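Iron transport multicopper oxidase FET3 (Saccharomyces cerevisiae, PDB 1ZPU) oxidises ferrous to ferric iron with molecular oxygen, using four bound copper ions, so that the iron can enter the yeast cell through the permease FTR1. Local coordinates at residues 131-137 with 186-192; 208-212 with 223-228; 200-206 with 251-257. One frame throughout, in Å; residues are numbered along the deposited sequence.

All three contacts lie in the second of three cupredoxin-like domains and belong to the two facing sheets of its sandwich. Contact 1 pairs strands 133-142 and 187-194, and contact 2 pairs 210-215 with 218-225 in the same mixed sheet; their centres are about 13 Å apart. Contact 3, strands 201-205 and 250-256 of the other sheet, has its centre about 12 Å from contact 2 and about 17 Å from contact 1. Contact 2 also reaches that sheet, since L228 O is probably hydrogen-bonded to F203 N. Along the chain contact 1 closes first, and the hairpin of contact 2 falls between the two strands of contact 3. F203 packs on L137 and I192 inside the sandwich.

Contact 1. Residues 131-137 with 186-192; sequences YDEELSL and TTYLLRI. With NAG (2-acetamido-2-deoxy-beta-D-glucopyranose), chain G; NAG (2-acetamido-2-deoxy-beta-D-glucopyranose), chain B.
With CG set between its backbone N and carbonyl carbon (chi1 56°), Y131 lays its ring against L189, whose CB sits over one ring face in a CH-pi contact, 3.9 Å from the centroid. L189 CD2 reaches the CE2 and CZ side of the same ring. E134 has a similar first torsion (53°) and bends at chi2, bringing its carboxylate to R191, whose chain runs extended from CG to NE. The salt bridge is one-pronged: R191 NH2 gives a nearly straight bond of 2.6 Å to E134 OE1, which lies in the guanidinium plane but is met from above the carboxylate plane; the two planes are 42° apart. S136 OG, next to R191 CD, donates to O7 of the chain G NAG at 2.6 Å, so the sugar's acetamido group rests beside this polar face. On the other face E133 CB and L135 CD2 approach the Y188 ring, and L137 CG touches L190 CD2 at 3.9 Å. Backbone bonds run from L189 N to E133 O, L135 N to L189 O, R191 N to L135 O and L137 N to R191 O. At the N-terminal end of both strands T187 O accepts from both D132 N and E133 N, while D132 OD2 takes T187 N at 2.8 Å through its anti lone pair. The register E133-Y188 to L137-I192 is that of neighbouring parallel strands, with strand 235-241 flanking 187-194 in the Greek-key sandwich of a cupredoxin domain.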
loop_
_atom_site.group_PDB
_atom_site.type_symbol
_atom_site.label_atom_id
_atom_site.label_comp_id
_atom_site.label_asym_id
_atom_site.label_seq_id
_atom_site.Cartn_x
_atom_site.Cartn_y
_atom_site.Cartn_z
ATOM N N TYR A 131 -21.073 5.596 -17.364
ATOM C CA TYR A 131 -21.737 5.518 -16.073
ATOM C C TYR A 131 -22.469 6.827 -15.788
ATOM O O TYR A 131 -22.107 7.881 -16.317
ATOM C CB TYR A 131 -20.740 5.196 -14.962
ATOM C CG TYR A 131 -19.601 6.175 -14.892
ATOM C CD1 TYR A 131 -19.728 7.378 -14.185
ATOM C CD2 TYR A 131 -18.397 5.910 -15.538
ATOM C CE1 TYR A 131 -18.679 8.290 -14.125
ATOM C CE2 TYR A 131 -17.338 6.812 -15.477
ATOM C CZ TYR A 131 -17.489 7.997 -14.771
ATOM O OH TYR A 131 -16.447 8.889 -14.724
ATOM N N ASP A 132 -23.490 6.749 -14.939
ATOM C CA ASP A 132 -24.352 7.880 -14.649
ATOM C C ASP A 132 -23.884 8.671 -13.447
ATOM O O ASP A 132 -23.956 9.896 -13.440
ATOM C CB ASP A 132 -25.767 7.381 -14.401
ATOM C CG ASP A 132 -26.317 6.584 -15.572
ATOM O OD1 ASP A 132 -26.384 7.138 -16.697
ATOM O OD2 ASP A 132 -26.672 5.404 -15.353
ATOM N N GLU A 133 -23.426 7.957 -12.424
ATOM C CA GLU A 133 -22.971 8.550 -11.167
ATOM C C GLU A 133 -21.730 7.832 -10.720
ATOM O O GLU A 133 -21.432 6.729 -11.184
ATOM C CB GLU A 133 -24.007 8.380 -10.054
ATOM C CG GLU A 133 -25.436 8.845 -10.377
ATOM C CD GLU A 133 -25.606 10.336 -10.236
ATOM O OE1 GLU A 133 -24.758 10.949 -9.538
ATOM O OE2 GLU A 133 -26.582 10.878 -10.808
ATOM N N GLU A 134 -21.021 8.441 -9.777
ATOM C CA GLU A 134 -19.805 7.852 -9.244
ATOM C C GLU A 134 -19.570 8.185 -7.758
ATOM O O GLU A 134 -19.948 9.257 -7.273
ATOM C CB GLU A 134 -18.624 8.285 -10.098
ATOM C CG GLU A 134 -18.512 9.785 -10.270
ATOM C CD GLU A 134 -17.063 10.230 -10.397
ATOM O OE1 GLU A 134 -16.261 9.908 -9.470
ATOM O OE2 GLU A 134 -16.731 10.889 -11.419
ATOM N N LEU A 135 -18.957 7.242 -7.042
ATOM C CA LEU A 135 -18.591 7.405 -5.627
ATOM C C LEU A 135 -17.477 6.432 -5.258
ATOM O O LEU A 135 -17.066 5.599 -6.068
ATOM C CB LEU A 135 -19.788 7.140 -4.711
ATOM C CG LEU A 135 -20.254 5.692 -4.533
ATOM C CD1 LEU A 135 -20.979 5.533 -3.218
ATOM C CD2 LEU A 135 -21.115 5.276 -5.688
ATOM N N SER A 136 -17.004 6.518 -4.021
ATOM C CA SER A 136 -16.044 5.549 -3.520
ATOM C C SER A 136 -16.491 4.997 -2.182
ATOM O O SER A 136 -17.338 5.585 -1.514
ATOM C CB SER A 136 -14.654 6.167 -3.375
ATOM O OG SER A 136 -14.301 6.954 -4.499
ATOM N N LEU A 137 -15.930 3.853 -1.810
ATOM C CA LEU A 137 -16.073 3.343 -0.474
ATOM C C LEU A 137 -14.679 3.018 0.017
ATOM O O LEU A 137 -13.934 2.309 -0.672
ATOM C CB LEU A 137 -16.919 2.087 -0.459
ATOM C CG LEU A 137 -18.341 2.115 -0.997
ATOM C CD1 LEU A 137 -18.896 0.723 -0.867
ATOM C CD2 LEU A 137 -19.212 3.093 -0.242
ATOM N N THR A 186 -29.824 2.806 -12.646
ATOM C CA THR A 186 -28.705 3.730 -12.768
ATOM C C THR A 186 -27.396 2.957 -12.675
ATOM O O THR A 186 -27.259 2.031 -11.876
ATOM C CB THR A 186 -28.788 4.860 -11.710
ATOM O OG1 THR A 186 -30.037 5.549 -11.847
ATOM C CG2 THR A 186 -27.663 5.854 -11.873
ATOM N N THR A 187 -26.451 3.315 -13.530
ATOM C CA THR A 187 -25.131 2.719 -13.488
ATOM C C THR A 187 -24.230 3.602 -12.637
ATOM O O THR A 187 -24.015 4.776 -12.954
ATOM C CB THR A 187 -24.520 2.565 -14.897
ATOM O OG1 THR A 187 -25.306 1.650 -15.671
ATOM C CG2 THR A 187 -23.085 2.046 -14.815
ATOM N N TYR A 188 -23.710 3.031 -11.553
ATOM C CA TYR A 188 -22.788 3.731 -10.663
ATOM C C TYR A 188 -21.374 3.247 -10.878
ATOM O O TYR A 188 -21.133 2.039 -10.981
ATOM C CB TYR A 188 -23.176 3.508 -9.206
ATOM C CG TYR A 188 -24.392 4.278 -8.783
ATOM C CD1 TYR A 188 -25.677 3.791 -9.042
ATOM C CD2 TYR A 188 -24.269 5.503 -8.126
ATOM C CE1 TYR A 188 -26.812 4.514 -8.645
ATOM C CE2 TYR A 188 -25.387 6.231 -7.733
ATOM C CZ TYR A 188 -26.650 5.733 -7.992
ATOM O OH TYR A 188 -27.755 6.447 -7.602
ATOM N N LEU A 189 -20.436 4.183 -10.959
ATOM C CA LEU A 189 -19.020 3.834 -10.867
ATOM C C LEU A 189 -18.623 3.837 -9.381
ATOM O O LEU A 189 -18.629 4.874 -8.708
ATOM C CB LEU A 189 -18.152 4.785 -11.694
ATOM C CG LEU A 189 -16.680 4.391 -11.868
ATOM C CD1 LEU A 189 -16.521 3.321 -12.922
ATOM C CD2 LEU A 189 -15.822 5.588 -12.215
ATOM N N LEU A 190 -18.308 2.655 -8.875
ATOM C CA LEU A 190 -18.037 2.480 -7.473
ATOM C C LEU A 190 -16.553 2.162 -7.299
ATOM O O LEU A 190 -16.083 1.110 -7.740
ATOM C CB LEU A 190 -18.927 1.347 -6.950
ATOM C CG LEU A 190 -19.223 1.199 -5.461
ATOM C CD1 LEU A 190 -20.184 0.055 -5.254
ATOM C CD2 LEU A 190 -17.969 0.942 -4.692
ATOM N N ARG A 191 -15.826 3.080 -6.665
ATOM C CA ARG A 191 -14.407 2.871 -6.363
ATOM C C ARG A 191 -14.255 2.239 -4.999
ATOM O O ARG A 191 -14.471 2.889 -3.980
ATOM C CB ARG A 191 -13.636 4.191 -6.373
ATOM C CG ARG A 191 -13.782 5.031 -7.610
ATOM C CD ARG A 191 -13.342 6.439 -7.301
ATOM N NE ARG A 191 -13.983 7.404 -8.179
ATOM C CZ ARG A 191 -13.486 7.756 -9.360
ATOM N NH1 ARG A 191 -12.325 7.236 -9.782
ATOM N NH2 ARG A 191 -14.140 8.633 -10.117
ATOM N N ILE A 192 -13.873 0.974 -4.971
ATOM C CA ILE A 192 -13.705 0.285 -3.697
ATOM C C ILE A 192 -12.230 0.270 -3.347
ATOM O O ILE A 192 -11.438 -0.311 -4.080
ATOM C CB ILE A 192 -14.286 -1.154 -3.722
ATOM C CG1 ILE A 192 -15.670 -1.140 -4.337
ATOM C CG2 ILE A 192 -14.442 -1.704 -2.328
ATOM C CD1 ILE A 192 -16.056 -2.448 -5.007
HETATM C C1 NAG G . -17.924 10.876 -3.180
HETATM C C2 NAG G . -17.103 11.104 -4.440
HETATM C C3 NAG G . -17.674 12.272 -5.236
HETATM C C4 NAG G . -19.176 12.167 -5.480
HETATM C C5 NAG G . -19.897 11.758 -4.199
HETATM C C6 NAG G . -21.336 11.352 -4.485
HETATM C C7 NAG G . -14.727 10.553 -4.334
HETATM C C8 NAG G . -13.388 10.953 -3.784
HETATM N N2 NAG G . -15.721 11.412 -4.121
HETATM O O3 NAG G . -16.982 12.380 -6.458
HETATM O O4 NAG G . -19.639 13.450 -5.825
HETATM O O5 NAG G . -19.264 10.664 -3.572
HETATM O O6 NAG G . -21.933 10.931 -3.281
HETATM O O7 NAG G . -14.877 9.489 -4.941
HETATM C C1 NAG B . -17.705 7.516 0.945
HETATM C C2 NAG B . -19.051 7.984 0.382
HETATM C C3 NAG B . -18.886 8.512 -1.039
HETATM C C4 NAG B . -17.745 9.526 -1.174
HETATM C C5 NAG B . -16.499 8.970 -0.515
HETATM C C6 NAG B . -15.490 10.095 -0.441
HETATM C C7 NAG B . -21.237 7.030 0.932
HETATM C C8 NAG B . -22.264 5.955 0.656
HETATM N N2 NAG B . -20.017 6.904 0.409
HETATM O O3 NAG B . -20.083 9.136 -1.414
HETATM O O4 NAG B . -17.369 9.727 -2.527
HETATM O O5 NAG B . -16.779 8.569 0.799
HETATM O O6 NAG B . -14.260 9.636 0.062
HETATM O O7 NAG B . -21.549 7.991 1.630
#

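Contact 2. Residues 208-212 with 223-228; sequences HEMTV and NVTDML. With NAG (2-acetamido-2-deoxy-beta-D-glucopyranose), chain I.
M210 and T225 are joined by a reciprocal pair of backbone hydrogen bonds: M210 N donates to T225 O and T225 N to M210 O, both at 2.9 Å. A second pair links V212 with N223. There V212 N meets N223 O at 2.8 Å, and the longer return bond, from N223 N to V212 O, measures 3.2 Å. Between these two hydrogen-bonded pairs T211 and V224 form the non-hydrogen-bonded pair, and V224 CA sends a C-H toward M210 O.

The apolar contacts gather on the face of M210 and V212. M210 is extended through chi2 and then bends at chi3 (-61°), which turns CE onto L228 CG at 3.7 Å. L228 CD2 meets V212 CG2 at the same separation, so one leucine spans two side chains that project from the same face of strand 210-215. V238 touches both M210 and V212, and F203 touches M210, placing this cluster between the two sheets.

The charged groups, E209 and D226, lie at the exposed rim. E209 reaches out with an extended chain, its OE1 beside V224 CG1, and its carboxylate runs alongside that of D226 with the planes 24° apart. The like-charged E209 OE2 and D226 OD2 are 4.2 Å apart, a closeness that probably raises the cost of ionising both at once, although both residues are exposed.

N223 ND2 is covalently bonded to C1 of the chain I NAG; the N223 side chain leads away from strand 210-215 and carries the N-glycan outward. Residues 210-212 and 223-225 form part of an antiparallel beta hairpin at the edge of one cupredoxin sheet, and the chain then crosses to strand 228-230 of the other, where L228 packs into the sandwich interior.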
loop_
_atom_site.group_PDB
_atom_site.type_symbol
_atom_site.label_atom_id
_atom_site.label_comp_id
_atom_site.label_asym_id
_atom_site.label_seq_id
_atom_site.Cartn_x
_atom_site.Cartn_y
_atom_site.Cartn_z
ATOM N N HIS A 208 -26.647 -7.950 -6.270
ATOM C CA HIS A 208 -26.103 -7.072 -7.298
ATOM C C HIS A 208 -24.758 -7.586 -7.771
ATOM O O HIS A 208 -23.836 -7.762 -6.983
ATOM C CB HIS A 208 -25.908 -5.648 -6.774
ATOM C CG HIS A 208 -27.177 -4.880 -6.558
ATOM N ND1 HIS A 208 -28.074 -5.184 -5.559
ATOM C CD2 HIS A 208 -27.662 -3.779 -7.177
ATOM C CE1 HIS A 208 -29.076 -4.325 -5.594
ATOM N NE2 HIS A 208 -28.853 -3.467 -6.571
ATOM N N GLU A 209 -24.634 -7.805 -9.070
ATOM C CA GLU A 209 -23.346 -8.149 -9.656
ATOM C C GLU A 209 -22.452 -6.923 -9.748
ATOM O O GLU A 209 -22.937 -5.788 -9.761
ATOM C CB GLU A 209 -23.542 -8.762 -11.043
ATOM C CG GLU A 209 -23.730 -10.266 -10.996
ATOM C CD GLU A 209 -24.214 -10.860 -12.304
ATOM O OE1 GLU A 209 -24.292 -10.125 -13.319
ATOM O OE2 GLU A 209 -24.516 -12.074 -12.310
ATOM N N MET A 210 -21.146 -7.167 -9.813
ATOM C CA MET A 210 -20.152 -6.100 -9.943
ATOM C C MET A 210 -19.283 -6.316 -11.164
ATOM O O MET A 210 -18.753 -7.412 -11.372
ATOM C CB MET A 210 -19.276 -6.032 -8.707
ATOM C CG MET A 210 -20.033 -5.683 -7.476
ATOM S SD MET A 210 -18.988 -5.602 -6.038
ATOM C CE MET A 210 -18.341 -7.266 -5.920
ATOM N N THR A 211 -19.151 -5.271 -11.976
ATOM C CA THR A 211 -18.337 -5.346 -13.187
ATOM C C THR A 211 -17.029 -4.614 -12.976
ATOM O O THR A 211 -16.992 -3.385 -12.926
ATOM C CB THR A 211 -19.049 -4.754 -14.391
ATOM O OG1 THR A 211 -20.391 -5.259 -14.434
ATOM C CG2 THR A 211 -18.311 -5.136 -15.668
ATOM N N VAL A 212 -15.952 -5.375 -12.842
ATOM C CA VAL A 212 -14.651 -4.788 -12.545
ATOM C C VAL A 212 -14.135 -4.096 -13.793
ATOM O O VAL A 212 -14.065 -4.703 -14.860
ATOM C CB VAL A 212 -13.651 -5.830 -11.954
ATOM C CG1 VAL A 212 -12.294 -5.231 -11.751
ATOM C CG2 VAL A 212 -14.162 -6.332 -10.632
ATOM N N ASN A 223 -15.009 -7.498 -16.192
ATOM C CA ASN A 223 -15.155 -8.838 -15.601
ATOM C C ASN A 223 -16.219 -8.831 -14.509
ATOM O O ASN A 223 -16.072 -8.139 -13.500
ATOM C CB ASN A 223 -13.824 -9.381 -15.047
ATOM C CG ASN A 223 -13.793 -10.936 -14.921
ATOM O OD1 ASN A 223 -14.698 -11.564 -14.350
ATOM N ND2 ASN A 223 -12.702 -11.539 -15.426
ATOM N N VAL A 224 -17.281 -9.606 -14.716
ATOM C CA VAL A 224 -18.404 -9.679 -13.786
ATOM C C VAL A 224 -18.139 -10.672 -12.644
ATOM O O VAL A 224 -17.697 -11.786 -12.877
ATOM C CB VAL A 224 -19.710 -10.049 -14.539
ATOM C CG1 VAL A 224 -20.869 -10.157 -13.581
ATOM C CG2 VAL A 224 -20.019 -9.016 -15.601
ATOM N N THR A 225 -18.402 -10.250 -11.411
ATOM C CA THR A 225 -18.310 -11.121 -10.225
ATOM C C THR A 225 -19.416 -10.838 -9.217
ATOM O O THR A 225 -20.091 -9.803 -9.268
ATOM C CB THR A 225 -17.014 -10.890 -9.380
ATOM O OG1 THR A 225 -16.011 -10.209 -10.150
ATOM C CG2 THR A 225 -16.470 -12.233 -8.803
ATOM N N ASP A 226 -19.548 -11.747 -8.261
ATOM C CA ASP A 226 -20.419 -11.549 -7.130
ATOM C C ASP A 226 -19.620 -11.095 -5.930
ATOM O O ASP A 226 -20.184 -10.534 -5.001
ATOM C CB ASP A 226 -21.120 -12.851 -6.789
ATOM C CG ASP A 226 -22.005 -13.343 -7.912
ATOM O OD1 ASP A 226 -22.192 -14.577 -8.023
ATOM O OD2 ASP A 226 -22.508 -12.491 -8.687
ATOM N N MET A 227 -18.310 -11.329 -5.942
ATOM C CA MET A 227 -17.493 -11.088 -4.754
ATOM C C MET A 227 -16.042 -10.663 -5.058
ATOM O O MET A 227 -15.405 -11.177 -5.986
ATOM C CB MET A 227 -17.513 -12.334 -3.866
ATOM C CG MET A 227 -16.981 -12.090 -2.467
ATOM S SD MET A 227 -17.039 -13.527 -1.391
ATOM C CE MET A 227 -18.787 -13.882 -1.377
ATOM N N LEU A 228 -15.516 -9.728 -4.273
ATOM C CA LEU A 228 -14.097 -9.349 -4.395
ATOM C C LEU A 228 -13.315 -9.707 -3.153
ATOM O O LEU A 228 -13.848 -9.655 -2.057
ATOM C CB LEU A 228 -13.931 -7.855 -4.655
ATOM C CG LEU A 228 -14.597 -7.226 -5.873
ATOM C CD1 LEU A 228 -14.536 -5.712 -5.780
ATOM C CD2 LEU A 228 -13.965 -7.719 -7.172
HETATM C C1 NAG I . -12.802 -12.954 -15.730
HETATM C C2 NAG I . -11.807 -12.985 -16.885
HETATM C C3 NAG I . -11.470 -14.425 -17.327
HETATM C C4 NAG I . -11.461 -15.519 -16.248
HETATM C C5 NAG I . -12.234 -15.127 -14.976
HETATM C C6 NAG I . -11.662 -15.794 -13.730
HETATM C C7 NAG I . -11.973 -10.964 -18.369
HETATM C C8 NAG I . -11.054 -10.138 -17.497
HETATM N N2 NAG I . -12.340 -12.203 -17.994
HETATM O O3 NAG I . -10.200 -14.449 -17.939
HETATM O O4 NAG I . -12.006 -16.677 -16.879
HETATM O O5 NAG I . -12.188 -13.735 -14.730
HETATM O O6 NAG I . -11.959 -15.025 -12.581
HETATM O O7 NAG I . -12.378 -10.483 -19.427
#

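Contact 3. Residues 200-206 with 251-257; sequences SQYFWIE and AIMQKFD. With NAG (2-acetamido-2-deoxy-beta-D-glucopyranose), chain L.
W204 and M253 make the tight part of this contact. M253 CB lies over the indole, 3.7 Å from the centroid of the five-membered ring, and CG continues onto CZ2; the sulfur stands obliquely to the six-membered ring as a Met-aromatic contact. A chi1 of 72° lets the indole reach over strand 250-256, its CZ3 edge 3.9 Å from K255 CB, while N288 OD1 takes the NE1 hydrogen. Were the indole replaced by an alanine, M253 would probably lose the ring under its CB and CG, and N288 OD1 would lose this donor. F203, I252 and Q254 share the opposite face: F203 CE1 meets I252 CG2, and Q201 brings its amide alongside that of Q254, whose NE2 gives Q201 OE1 an in-plane bond of 2.8 Å on a lone pair. Paired backbone bonds at Y202-K255 and W204-M253 make these antiparallel neighbours in the second sheet of the cupredoxin sandwich, with 228-230 and 271-277 beyond them. Packing is looser at the outer end of K255, which leads away until CE lies 3.4 Å from O5 of the chain L NAG, and at partly exposed E206, extended from CG onward, whose OE2 accepts from A251 N at 3.1 Å.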
loop_
_atom_site.group_PDB
_atom_site.type_symbol
_atom_site.label_atom_id
_atom_site.label_comp_id
_atom_site.label_asym_id
_atom_site.label_seq_id
_atom_site.Cartn_x
_atom_site.Cartn_y
_atom_site.Cartn_z
ATOM N N SER A 200 -7.115 -8.179 4.998
ATOM C CA SER A 200 -7.850 -8.281 3.716
ATOM C C SER A 200 -9.361 -8.370 3.949
ATOM O O SER A 200 -9.814 -8.871 4.978
ATOM C CB SER A 200 -7.455 -9.550 2.965
ATOM O OG SER A 200 -6.081 -9.617 2.641
ATOM N N GLN A 201 -10.157 -7.925 2.993
ATOM C CA GLN A 201 -11.599 -8.014 3.171
ATOM C C GLN A 201 -12.279 -8.626 1.977
ATOM O O GLN A 201 -11.865 -8.405 0.832
ATOM C CB GLN A 201 -12.193 -6.641 3.406
ATOM C CG GLN A 201 -11.703 -5.951 4.668
ATOM C CD GLN A 201 -12.545 -4.748 5.000
ATOM O OE1 GLN A 201 -13.736 -4.706 4.667
ATOM N NE2 GLN A 201 -11.948 -3.762 5.637
ATOM N N TYR A 202 -13.331 -9.394 2.230
ATOM C CA TYR A 202 -14.219 -9.787 1.151
ATOM C C TYR A 202 -15.292 -8.727 1.064
ATOM O O TYR A 202 -15.740 -8.192 2.089
ATOM C CB TYR A 202 -14.867 -11.138 1.399
ATOM C CG TYR A 202 -13.911 -12.263 1.623
ATOM C CD1 TYR A 202 -13.453 -12.544 2.906
ATOM C CD2 TYR A 202 -13.477 -13.067 0.562
ATOM C CE1 TYR A 202 -12.582 -13.584 3.138
ATOM C CE2 TYR A 202 -12.599 -14.123 0.778
ATOM C CZ TYR A 202 -12.154 -14.375 2.076
ATOM O OH TYR A 202 -11.274 -15.403 2.353
ATOM N N PHE A 203 -15.700 -8.412 -0.154
ATOM C CA PHE A 203 -16.704 -7.400 -0.361
ATOM C C PHE A 203 -17.736 -7.868 -1.362
ATOM O O PHE A 203 -17.377 -8.405 -2.417
ATOM C CB PHE A 203 -16.062 -6.121 -0.873
ATOM C CG PHE A 203 -17.040 -5.023 -1.123
ATOM C CD1 PHE A 203 -17.386 -4.147 -0.100
ATOM C CD2 PHE A 203 -17.627 -4.867 -2.380
ATOM C CE1 PHE A 203 -18.290 -3.126 -0.325
ATOM C CE2 PHE A 203 -18.533 -3.863 -2.618
ATOM C CZ PHE A 203 -18.877 -2.991 -1.589
ATOM N N TRP A 204 -19.011 -7.643 -1.042
ATOM C CA TRP A 204 -20.098 -7.931 -1.973
ATOM C C TRP A 204 -21.389 -7.189 -1.648
ATOM O O TRP A 204 -21.581 -6.717 -0.522
ATOM C CB TRP A 204 -20.364 -9.435 -2.067
ATOM C CG TRP A 204 -21.020 -10.073 -0.871
ATOM C CD1 TRP A 204 -22.343 -10.344 -0.720
ATOM C CD2 TRP A 204 -20.373 -10.561 0.320
ATOM N NE1 TRP A 204 -22.572 -10.971 0.487
ATOM C CE2 TRP A 204 -21.380 -11.117 1.145
ATOM C CE3 TRP A 204 -19.043 -10.579 0.769
ATOM C CZ2 TRP A 204 -21.102 -11.689 2.388
ATOM C CZ3 TRP A 204 -18.765 -11.143 2.012
ATOM C CH2 TRP A 204 -19.794 -11.691 2.807
ATOM N N ILE A 205 -22.267 -7.111 -2.649
ATOM C CA ILE A 205 -23.546 -6.435 -2.532
ATOM C C ILE A 205 -24.642 -7.466 -2.791
ATOM O O ILE A 205 -24.675 -8.081 -3.851
ATOM C CB ILE A 205 -23.647 -5.282 -3.553
ATOM C CG1 ILE A 205 -22.474 -4.320 -3.376
ATOM C CG2 ILE A 205 -24.959 -4.547 -3.422
ATOM C CD1 ILE A 205 -22.336 -3.306 -4.495
ATOM N N GLU A 206 -25.522 -7.659 -1.811
ATOM C CA GLU A 206 -26.658 -8.562 -1.938
ATOM C C GLU A 206 -27.399 -8.318 -3.241
ATOM O O GLU A 206 -27.749 -7.172 -3.549
ATOM C CB GLU A 206 -27.601 -8.388 -0.751
ATOM C CG GLU A 206 -28.830 -9.250 -0.799
ATOM C CD GLU A 206 -29.840 -8.901 0.277
ATOM O OE1 GLU A 206 -30.949 -9.481 0.249
ATOM O OE2 GLU A 206 -29.546 -8.047 1.139
ATOM N N ALA A 251 -28.223 -5.288 1.245
ATOM C CA ALA A 251 -27.082 -5.236 2.145
ATOM C C ALA A 251 -25.769 -5.064 1.381
ATOM O O ALA A 251 -25.512 -5.791 0.412
ATOM C CB ALA A 251 -27.040 -6.490 2.971
ATOM N N ILE A 252 -24.969 -4.081 1.792
ATOM C CA ILE A 252 -23.582 -3.932 1.347
ATOM C C ILE A 252 -22.744 -4.630 2.413
ATOM O O ILE A 252 -22.782 -4.269 3.584
ATOM C CB ILE A 252 -23.153 -2.444 1.249
ATOM C CG1 ILE A 252 -24.021 -1.672 0.260
ATOM C CG2 ILE A 252 -21.670 -2.322 0.869
ATOM C CD1 ILE A 252 -23.910 -0.180 0.429
ATOM N N MET A 253 -21.993 -5.639 2.004
ATOM C CA MET A 253 -21.377 -6.558 2.947
ATOM C C MET A 253 -19.857 -6.543 2.876
ATOM O O MET A 253 -19.280 -6.654 1.799
ATOM C CB MET A 253 -21.895 -7.955 2.645
ATOM C CG MET A 253 -21.965 -8.847 3.861
ATOM S SD MET A 253 -23.372 -8.536 4.943
ATOM C CE MET A 253 -24.306 -7.440 3.917
ATOM N N GLN A 254 -19.217 -6.389 4.026
ATOM C CA GLN A 254 -17.766 -6.557 4.124
ATOM C C GLN A 254 -17.403 -7.600 5.209
ATOM O O GLN A 254 -18.035 -7.662 6.274
ATOM C CB GLN A 254 -17.037 -5.202 4.289
ATOM C CG GLN A 254 -17.124 -4.566 5.621
ATOM C CD GLN A 254 -16.773 -3.066 5.611
ATOM O OE1 GLN A 254 -17.651 -2.222 5.779
ATOM N NE2 GLN A 254 -15.489 -2.738 5.461
ATOM N N LYS A 255 -16.405 -8.431 4.922
ATOM C CA LYS A 255 -16.075 -9.544 5.809
ATOM C C LYS A 255 -14.569 -9.641 6.030
ATOM O O LYS A 255 -13.803 -9.483 5.078
ATOM C CB LYS A 255 -16.602 -10.846 5.189
ATOM C CG LYS A 255 -16.600 -12.037 6.112
ATOM C CD LYS A 255 -17.031 -13.293 5.380
ATOM C CE LYS A 255 -17.436 -14.401 6.340
ATOM N NZ LYS A 255 -16.669 -14.368 7.624
ATOM N N PHE A 256 -14.158 -9.885 7.277
ATOM C CA PHE A 256 -12.754 -10.112 7.615
ATOM C C PHE A 256 -12.223 -11.329 6.864
ATOM O O PHE A 256 -12.953 -12.313 6.664
ATOM C CB PHE A 256 -12.629 -10.468 9.091
ATOM C CG PHE A 256 -12.321 -9.322 10.002
ATOM C CD1 PHE A 256 -13.339 -8.655 10.665
ATOM C CD2 PHE A 256 -11.000 -8.980 10.279
ATOM C CE1 PHE A 256 -13.048 -7.630 11.529
ATOM C CE2 PHE A 256 -10.691 -7.958 11.153
ATOM C CZ PHE A 256 -11.711 -7.272 11.778
ATOM N N ASP A 257 -10.953 -11.290 6.474
ATOM C CA ASP A 257 -10.220 -12.513 6.159
ATOM C C ASP A 257 -9.571 -13.005 7.456
ATOM O O ASP A 257 -8.431 -12.649 7.778
ATOM C CB ASP A 257 -9.169 -12.234 5.103
ATOM C CG ASP A 257 -8.316 -13.440 4.783
ATOM O OD1 ASP A 257 -7.480 -13.308 3.867
ATOM O OD2 ASP A 257 -8.460 -14.506 5.434
HETATM C C1 NAG L . -20.540 -14.077 8.522
HETATM C C2 NAG L . -21.508 -14.856 9.403
HETATM C C3 NAG L . -21.518 -16.367 9.133
HETATM C C4 NAG L . -21.820 -16.663 7.682
HETATM C C5 NAG L . -20.748 -15.911 6.895
HETATM C C6 NAG L . -20.944 -16.099 5.393
HETATM C C7 NAG L . -22.159 -14.339 11.696
HETATM C C8 NAG L . -23.434 -13.683 11.244
HETATM N N2 NAG L . -21.208 -14.610 10.789
HETATM O O3 NAG L . -22.523 -17.012 9.879
HETATM O O4 NAG L . -21.782 -18.070 7.521
HETATM O O5 NAG L . -20.755 -14.503 7.183
HETATM O O6 NAG L . -22.114 -15.422 4.996
HETATM O O7 NAG L . -22.037 -14.608 12.891
#